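Local coordinates for protein luciferase-like monooxygenase (PDB 7BIP) that probably acts as a luciferase-like monooxygenase in the biosynthesis of the aromatic polyketide rishirilide in Streptomyces bottropensis, at residues Arg202-Gln206 with Gly314-Asp318. Sequence-based numbering, arbitrary orientation.
Sequences REQVQ and GWFGD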
ATOM      1  N   ARG A 202     -30.254   1.780 -19.521  1.00 35.61           N
ATOM      2  CA  ARG A 202     -29.884   3.147 -19.878  1.00 35.31           C
ATOM      3  C   ARG A 202     -30.738   4.174 -19.142  1.00 33.88           C
ATOM      4  O   ARG A 202     -30.221   5.126 -18.545  1.00 29.46           O
ATOM      5  CB  ARG A 202     -30.016   3.326 -21.391  1.00 48.01           C
ATOM      6  CG  ARG A 202     -29.652   4.701 -21.897  1.00 52.88           C
ATOM      7  CD  ARG A 202     -30.654   5.175 -22.934  1.00 51.47           C
ATOM      8  NE  ARG A 202     -30.436   4.533 -24.227  1.00 60.33           N
ATOM      9  CZ  ARG A 202     -31.401   4.180 -25.069  1.00 65.50           C
ATOM     10  NH1 ARG A 202     -32.672   4.420 -24.767  1.00 67.59           N
ATOM     11  NH2 ARG A 202     -31.098   3.599 -26.222  1.00 69.75           N
ATOM     12  N   GLU A 203     -32.059   3.992 -19.173  1.00 31.05           N
ATOM     13  CA  GLU A 203     -32.955   4.961 -18.555  1.00 33.27           C
ATOM     14  C   GLU A 203     -32.785   5.004 -17.043  1.00 30.32           C
ATOM     15  O   GLU A 203     -33.049   6.039 -16.422  1.00 33.72           O
ATOM     16  CB  GLU A 203     -34.403   4.644 -18.927  1.00 40.99           C
ATOM     17  CG  GLU A 203     -34.614   4.435 -20.421  1.00 57.19           C
ATOM     18  CD  GLU A 203     -34.319   3.010 -20.866  1.00 67.24           C
ATOM     19  OE1 GLU A 203     -34.608   2.680 -22.036  1.00 71.30           O
ATOM     20  OE2 GLU A 203     -33.800   2.220 -20.046  1.00 68.44           O
ATOM     21  N   GLN A 204     -32.336   3.906 -16.431  1.00 40.06           N
ATOM     22  CA  GLN A 204     -32.107   3.914 -14.989  1.00 37.34           C
ATOM     23  C   GLN A 204     -30.877   4.739 -14.631  1.00 34.15           C
ATOM     24  O   GLN A 204     -30.900   5.517 -13.672  1.00 35.43           O
ATOM     25  CB  GLN A 204     -31.968   2.487 -14.459  1.00 42.09           C
ATOM     26  CG  GLN A 204     -32.022   2.418 -12.940  1.00 54.09           C
ATOM     27  CD  GLN A 204     -31.170   1.304 -12.367  1.00 64.45           C
ATOM     28  OE1 GLN A 204     -30.869   0.324 -13.046  1.00 71.57           O
ATOM     29  NE2 GLN A 204     -30.768   1.456 -11.110  1.00 66.05           N
ATOM     30  N   VAL A 205     -29.789   4.581 -15.391  1.00 27.25           N
ATOM     31  CA  VAL A 205     -28.600   5.396 -15.152  1.00 28.72           C
ATOM     32  C   VAL A 205     -28.922   6.871 -15.360  1.00 26.77           C
ATOM     33  O   VAL A 205     -28.450   7.739 -14.617  1.00 28.40           O
ATOM     34  CB  VAL A 205     -27.443   4.929 -16.056  1.00 26.00           C
ATOM     35  CG1 VAL A 205     -26.227   5.837 -15.881  1.00 26.32           C
ATOM     36  CG2 VAL A 205     -27.075   3.487 -15.735  1.00 26.16           C
ATOM     37  N   GLN A 206     -29.747   7.175 -16.365  1.00 25.28           N
ATOM     38  CA  GLN A 206     -30.120   8.562 -16.629  1.00 26.63           C
ATOM     39  C   GLN A 206     -30.890   9.159 -15.462  1.00 30.36           C
ATOM     40  O   GLN A 206     -30.671  10.319 -15.093  1.00 32.13           O
ATOM     41  CB  GLN A 206     -30.954   8.652 -17.906  1.00 27.40           C
ATOM     42  CG  GLN A 206     -30.140   8.554 -19.175  1.00 32.82           C
ATOM     43  CD  GLN A 206     -30.996   8.648 -20.413  1.00 34.95           C
ATOM     44  OE1 GLN A 206     -32.000   7.949 -20.536  1.00 36.03           O
ATOM     45  NE2 GLN A 206     -30.615   9.527 -21.333  1.00 36.28           N
ATOM     46  N   GLY A 314     -24.509  11.394 -25.431  1.00 17.86           N
ATOM     47  CA  GLY A 314     -25.843  11.933 -25.646  1.00 24.42           C
ATOM     48  C   GLY A 314     -26.823  11.559 -24.551  1.00 29.29           C
ATOM     49  O   GLY A 314     -27.703  12.353 -24.205  1.00 29.77           O
ATOM     50  N   TRP A 315     -26.684  10.356 -23.981  1.00 21.32           N
ATOM     51  CA  TRP A 315     -27.589   9.945 -22.912  1.00 20.64           C
ATOM     52  C   TRP A 315     -27.222  10.570 -21.573  1.00 22.31           C
ATOM     53  O   TRP A 315     -28.108  10.975 -20.811  1.00 24.58           O
ATOM     54  CB  TRP A 315     -27.584   8.424 -22.744  1.00 20.66           C
ATOM     55  CG  TRP A 315     -27.975   7.650 -23.947  1.00 23.85           C
ATOM     56  CD1 TRP A 315     -28.791   8.053 -24.964  1.00 26.86           C
ATOM     57  CD2 TRP A 315     -27.563   6.316 -24.264  1.00 27.15           C
ATOM     58  NE1 TRP A 315     -28.910   7.050 -25.898  1.00 33.57           N
ATOM     59  CE2 TRP A 315     -28.162   5.974 -25.492  1.00 30.59           C
ATOM     60  CE3 TRP A 315     -26.737   5.379 -23.630  1.00 25.02           C
ATOM     61  CZ2 TRP A 315     -27.967   4.729 -26.098  1.00 30.92           C
ATOM     62  CZ3 TRP A 315     -26.548   4.143 -24.227  1.00 25.13           C
ATOM     63  CH2 TRP A 315     -27.159   3.829 -25.450  1.00 27.41           C
ATOM     64  N   PHE A 316     -25.933  10.614 -21.250  1.00 24.10           N
ATOM     65  CA  PHE A 316     -25.495  10.885 -19.891  1.00 19.89           C
ATOM     66  C   PHE A 316     -24.843  12.241 -19.705  1.00 20.23           C
ATOM     67  O   PHE A 316     -24.693  12.677 -18.561  1.00 25.10           O
ATOM     68  CB  PHE A 316     -24.496   9.809 -19.428  1.00 21.67           C
ATOM     69  CG  PHE A 316     -25.043   8.409 -19.459  1.00 20.90           C
ATOM     70  CD1 PHE A 316     -26.405   8.168 -19.334  1.00 19.99           C
ATOM     71  CD2 PHE A 316     -24.182   7.322 -19.601  1.00 18.87           C
ATOM     72  CE1 PHE A 316     -26.901   6.872 -19.369  1.00 21.14           C
ATOM     73  CE2 PHE A 316     -24.670   6.034 -19.638  1.00 18.27           C
ATOM     74  CZ  PHE A 316     -26.022   5.800 -19.509  1.00 19.81           C
ATOM     75  N   GLY A 317     -24.449  12.913 -20.777  1.00 21.59           N
ATOM     76  CA  GLY A 317     -23.653  14.111 -20.638  1.00 20.75           C
ATOM     77  C   GLY A 317     -22.178  13.774 -20.566  1.00 21.75           C
ATOM     78  O   GLY A 317     -21.751  12.644 -20.822  1.00 21.73           O
ATOM     79  N   ASP A 318     -21.383  14.776 -20.205  1.00 21.77           N
ATOM     80  CA  ASP A 318     -19.940  14.584 -20.098  1.00 19.69           C
ATOM     81  C   ASP A 318     -19.566  14.010 -18.736  1.00 23.62           C
ATOM     82  O   ASP A 318     -20.023  14.503 -17.701  1.00 23.67           O
ATOM     83  CB  ASP A 318     -19.219  15.908 -20.328  1.00 22.91           C
ATOM     84  CG  ASP A 318     -19.094  16.245 -21.787  1.00 29.86           C
ATOM     85  OD1 ASP A 318     -18.474  15.452 -22.523  1.00 26.94           O
ATOM     86  OD2 ASP A 318     -19.627  17.294 -22.202  1.00 31.56           O
TER
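A helix tends to leave backbone carbonyls without helical partners in its last turn, and a neighbouring helix can supply donors for them. Here the first turn of helix 202-218, closed by the bond from Gln-206 N to Arg-202 O (3.0 Å), lies beside the last turn of helix 302-316. The backbones come nearest at Gln-206 and Phe-316, whose CA atoms are 6.1 Å apart. Beyond Phe-316 the chain leaves the helix at Gly-317, where positive phi with extended psi would jam a CB against the preceding carbonyl. Gln-206 NE2 donates an almost straight hydrogen bond to Trp-315 O (2.9 Å, 174°), and Arg-213, further along the same helix, binds the carbonyl of Phe-316. Both helices belong to the outer layer of the TIM barrel characteristic of luciferase-like monooxygenases; between them, strand 228-236 forms the floor, with Met-230 touching both Val-205 and Phe-316. On this buried side Val-205 CG1 sits over the face of the Phe-316 ring, a CH-pi contact that brings it to 3.6 Å from CZ, while Gln-206 CG meets the ring edge, 3.7 Å from Phe-316 CE1. Toward solvent, Arg-202 lies across the Trp-315 indole: its CD is 3.6 Å from the centroid of the five-membered ring, directly above the face, and its CZ makes an off-centre cation-pi contact 4.2 Å from the six-membered centroid. Past the turn, Asp-318 continues toward the next strand, its carboxylate pairing with Arg-313 and the amino terminus of Met-1.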